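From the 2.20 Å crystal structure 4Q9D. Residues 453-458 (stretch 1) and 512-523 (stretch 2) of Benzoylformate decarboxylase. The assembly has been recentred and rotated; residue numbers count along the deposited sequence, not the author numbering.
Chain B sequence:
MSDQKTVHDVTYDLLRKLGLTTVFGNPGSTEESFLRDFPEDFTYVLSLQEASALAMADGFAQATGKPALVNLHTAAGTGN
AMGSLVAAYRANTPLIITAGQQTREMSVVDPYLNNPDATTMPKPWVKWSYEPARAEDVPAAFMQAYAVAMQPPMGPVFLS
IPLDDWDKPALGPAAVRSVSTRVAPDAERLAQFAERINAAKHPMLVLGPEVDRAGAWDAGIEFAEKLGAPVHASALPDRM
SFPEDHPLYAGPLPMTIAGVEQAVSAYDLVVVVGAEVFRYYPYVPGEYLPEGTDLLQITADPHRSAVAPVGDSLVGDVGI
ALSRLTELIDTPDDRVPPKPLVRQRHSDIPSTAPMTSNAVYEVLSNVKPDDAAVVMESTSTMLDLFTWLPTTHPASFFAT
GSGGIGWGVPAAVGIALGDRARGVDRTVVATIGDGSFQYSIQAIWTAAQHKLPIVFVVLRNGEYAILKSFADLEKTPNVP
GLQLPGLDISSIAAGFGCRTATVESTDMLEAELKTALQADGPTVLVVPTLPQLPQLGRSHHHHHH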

# COMPACT_ATOMS: atom_id res chain seq x y z
N PRO B 453 -34.37 15.95 -17.67
CA PRO B 453 -34.33 16.45 -19.05
C PRO B 453 -32.98 16.16 -19.67
O PRO B 453 -32.12 17.04 -19.83
CB PRO B 453 -34.55 17.96 -18.90
CG PRO B 453 -33.90 18.27 -17.55
CD PRO B 453 -34.17 17.03 -16.68
N ILE B 454 -32.80 14.90 -20.06
CA ILE B 454 -31.59 14.48 -20.71
C ILE B 454 -31.93 13.83 -22.04
O ILE B 454 -32.79 12.95 -22.12
CB ILE B 454 -30.81 13.46 -19.86
CG1 ILE B 454 -30.57 13.99 -18.44
CG2 ILE B 454 -29.49 13.10 -20.57
CD1 ILE B 454 -29.96 12.92 -17.54
N VAL B 455 -31.24 14.27 -23.08
CA VAL B 455 -31.39 13.65 -24.39
C VAL B 455 -30.09 12.93 -24.69
O VAL B 455 -29.05 13.57 -24.88
CB VAL B 455 -31.66 14.71 -25.51
CG1 VAL B 455 -31.84 14.00 -26.84
CG2 VAL B 455 -32.89 15.55 -25.15
N PHE B 456 -30.14 11.60 -24.68
CA PHE B 456 -28.96 10.79 -24.98
C PHE B 456 -28.97 10.53 -26.48
O PHE B 456 -29.89 9.88 -27.00
CB PHE B 456 -29.04 9.42 -24.24
CG PHE B 456 -29.03 9.54 -22.72
CD1 PHE B 456 -27.84 9.72 -22.02
CD2 PHE B 456 -30.22 9.47 -22.01
CE1 PHE B 456 -27.83 9.82 -20.61
CE2 PHE B 456 -30.22 9.57 -20.59
CZ PHE B 456 -29.02 9.75 -19.90
N VAL B 457 -27.97 11.03 -27.19
CA VAL B 457 -27.87 10.80 -28.62
C VAL B 457 -26.78 9.77 -28.83
O VAL B 457 -25.59 10.05 -28.65
CB VAL B 457 -27.52 12.07 -29.37
CG1 VAL B 457 -27.32 11.76 -30.88
CG2 VAL B 457 -28.56 13.12 -29.15
N VAL B 458 -27.18 8.57 -29.21
CA VAL B 458 -26.25 7.46 -29.31
C VAL B 458 -25.86 7.18 -30.76
O VAL B 458 -26.70 6.88 -31.59
CB VAL B 458 -26.87 6.18 -28.67
CG1 VAL B 458 -25.96 4.99 -28.87
CG2 VAL B 458 -27.14 6.42 -27.16
N GLU B 512 -37.29 14.23 -33.93
CA GLU B 512 -37.26 13.51 -32.65
C GLU B 512 -36.53 14.33 -31.58
O GLU B 512 -36.88 14.29 -30.40
CB GLU B 512 -36.61 12.14 -32.84
CG GLU B 512 -37.45 11.19 -33.70
CD GLU B 512 -38.75 10.77 -33.02
OE1 GLU B 512 -38.94 11.05 -31.82
OE2 GLU B 512 -39.59 10.12 -33.69
N LEU B 513 -35.51 15.08 -32.02
CA LEU B 513 -34.77 15.97 -31.14
C LEU B 513 -35.68 17.04 -30.56
O LEU B 513 -35.67 17.30 -29.35
CB LEU B 513 -33.56 16.60 -31.87
CG LEU B 513 -32.26 15.78 -31.83
CD1 LEU B 513 -31.14 16.38 -32.74
CD2 LEU B 513 -31.77 15.64 -30.36
N LYS B 514 -36.49 17.66 -31.43
CA LYS B 514 -37.44 18.67 -30.98
C LYS B 514 -38.46 18.08 -30.03
O LYS B 514 -38.81 18.70 -29.03
CB LYS B 514 -38.16 19.32 -32.15
CG LYS B 514 -37.26 20.19 -33.04
CD LYS B 514 -38.04 20.73 -34.27
CE LYS B 514 -37.14 21.60 -35.16
NZ LYS B 514 -37.71 21.85 -36.53
N THR B 515 -38.96 16.90 -30.35
CA THR B 515 -39.89 16.24 -29.44
C THR B 515 -39.20 15.93 -28.09
O THR B 515 -39.81 16.11 -27.03
CB THR B 515 -40.42 14.96 -30.07
OG1 THR B 515 -41.15 15.31 -31.24
CG2 THR B 515 -41.33 14.19 -29.13
N ALA B 516 -37.95 15.48 -28.13
CA ALA B 516 -37.25 15.11 -26.89
C ALA B 516 -37.05 16.31 -25.98
O ALA B 516 -37.15 16.22 -24.75
CB ALA B 516 -35.90 14.44 -27.20
N LEU B 517 -36.77 17.46 -26.60
CA LEU B 517 -36.51 18.69 -25.87
C LEU B 517 -37.73 19.19 -25.12
O LEU B 517 -37.61 19.94 -24.16
CB LEU B 517 -36.01 19.78 -26.83
CG LEU B 517 -34.57 19.57 -27.31
CD1 LEU B 517 -34.22 20.55 -28.45
CD2 LEU B 517 -33.60 19.71 -26.14
N GLN B 518 -38.91 18.77 -25.58
CA GLN B 518 -40.17 19.19 -24.98
C GLN B 518 -40.76 18.11 -24.07
O GLN B 518 -41.74 18.36 -23.40
CB GLN B 518 -41.22 19.54 -26.06
CG GLN B 518 -40.90 20.79 -26.89
CD GLN B 518 -40.41 21.98 -26.05
OE1 GLN B 518 -40.88 22.22 -24.93
NE2 GLN B 518 -39.45 22.74 -26.60
N ALA B 519 -40.18 16.91 -24.08
CA ALA B 519 -40.76 15.81 -23.30
C ALA B 519 -40.48 15.98 -21.81
O ALA B 519 -39.56 16.68 -21.41
CB ALA B 519 -40.24 14.46 -23.81
N ASP B 520 -41.29 15.35 -20.97
CA ASP B 520 -40.91 15.22 -19.57
C ASP B 520 -40.15 13.90 -19.44
O ASP B 520 -40.66 12.83 -19.79
CB ASP B 520 -42.12 15.29 -18.64
CG ASP B 520 -43.35 14.66 -19.26
OD1 ASP B 520 -43.20 13.76 -20.12
OD2 ASP B 520 -44.48 15.06 -18.89
N GLY B 521 -38.91 13.97 -18.99
CA GLY B 521 -38.11 12.77 -18.91
C GLY B 521 -37.16 12.58 -20.08
O GLY B 521 -37.27 13.22 -21.13
N PRO B 522 -36.21 11.67 -19.89
CA PRO B 522 -35.09 11.49 -20.81
C PRO B 522 -35.52 10.73 -22.06
O PRO B 522 -36.46 9.94 -22.03
CB PRO B 522 -34.13 10.60 -20.01
CG PRO B 522 -35.06 9.78 -19.15
CD PRO B 522 -36.16 10.74 -18.75
N THR B 523 -34.79 10.95 -23.14
CA THR B 523 -34.99 10.19 -24.36
C THR B 523 -33.64 9.67 -24.83
O THR B 523 -32.62 10.37 -24.72
CB THR B 523 -35.55 11.11 -25.50
OG1 THR B 523 -36.76 11.72 -25.06
CG2 THR B 523 -35.79 10.32 -26.78

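The two stretches meet where strand 454-458 is bridged in parallel by Thr523 and flanked on one face by a helix that runs through Glu512 to Ala516. The strand and helix axes approach to 8.5 Å and run nearly antiparallel, at 152°, so the chain reverses direction between the helix and Thr523, which joins the strand in the parallel sense.

Two backbone hydrogen bonds fix the register. Thr523 N donates to Ile454 O (3.0 Å), and Phe456 N donates to Thr523 O (2.8 Å), so that Thr523 spans the residues before and after Val455, its bridge partner, as expected of a parallel pairing. The same carbonyls accept CA-H...O contacts, from Pro522 CA to Ile454 O (3.0 Å) and from Val455 CA to Thr523 O (3.5 Å).

Val455 and Thr523 direct their side chains to the same face of the sheet, the one covered by the helix. Val455 is the centre of this contact. Its chi1 of -178° (t), the commonest well for valine, sends both methyls to the helical stretch: Val455 CG1 lies 3.9 Å from Leu513 CD2, and Val455 CG2 lies 3.8 Å from Ala516 CB and 4.3 Å from Leu517 CD2. The small Ala516 points toward the strand and meets it directly with its CB. The leucines reach it differently. The CA-to-CB bond of Leu513 points sideways and that of Leu517 away, yet both adopt the mt rotamer, a common one for leucine, and the ends of their side chains come nearer to the strand. Leu513 CD2 also lies 4.3 Å from CG2 of Val457, which repeats the t rotamer of Val455 two residues along the strand. Thr523, with chi1 at -57° (m), has its OG1 hydrogen-bonded elsewhere in the structure.

Ile454 and Phe456 alternate with these valines and meet Pro522 instead. Ile454 (mt) approaches through its CB, 4.4 Å from Pro522 CB. At Phe456, chi1 of -63° (m) and chi2 of -80° place the ring so that its edge, near the ring plane, meets Pro522 CB and Thr523 O. The closest approach to the proline, from Phe456 CE2 to Pro522 CB, is 4.1 Å; this contact is apolar, without ring stacking.

Gly521 lies just before this pairing, in a conformation that suits glycine. At phi/psi of 99/165°, a CB would be jammed against the preceding carbonyl oxygen and would lie 3.0 Å from Pro522 CD, so the backbone itself calls for glycine here.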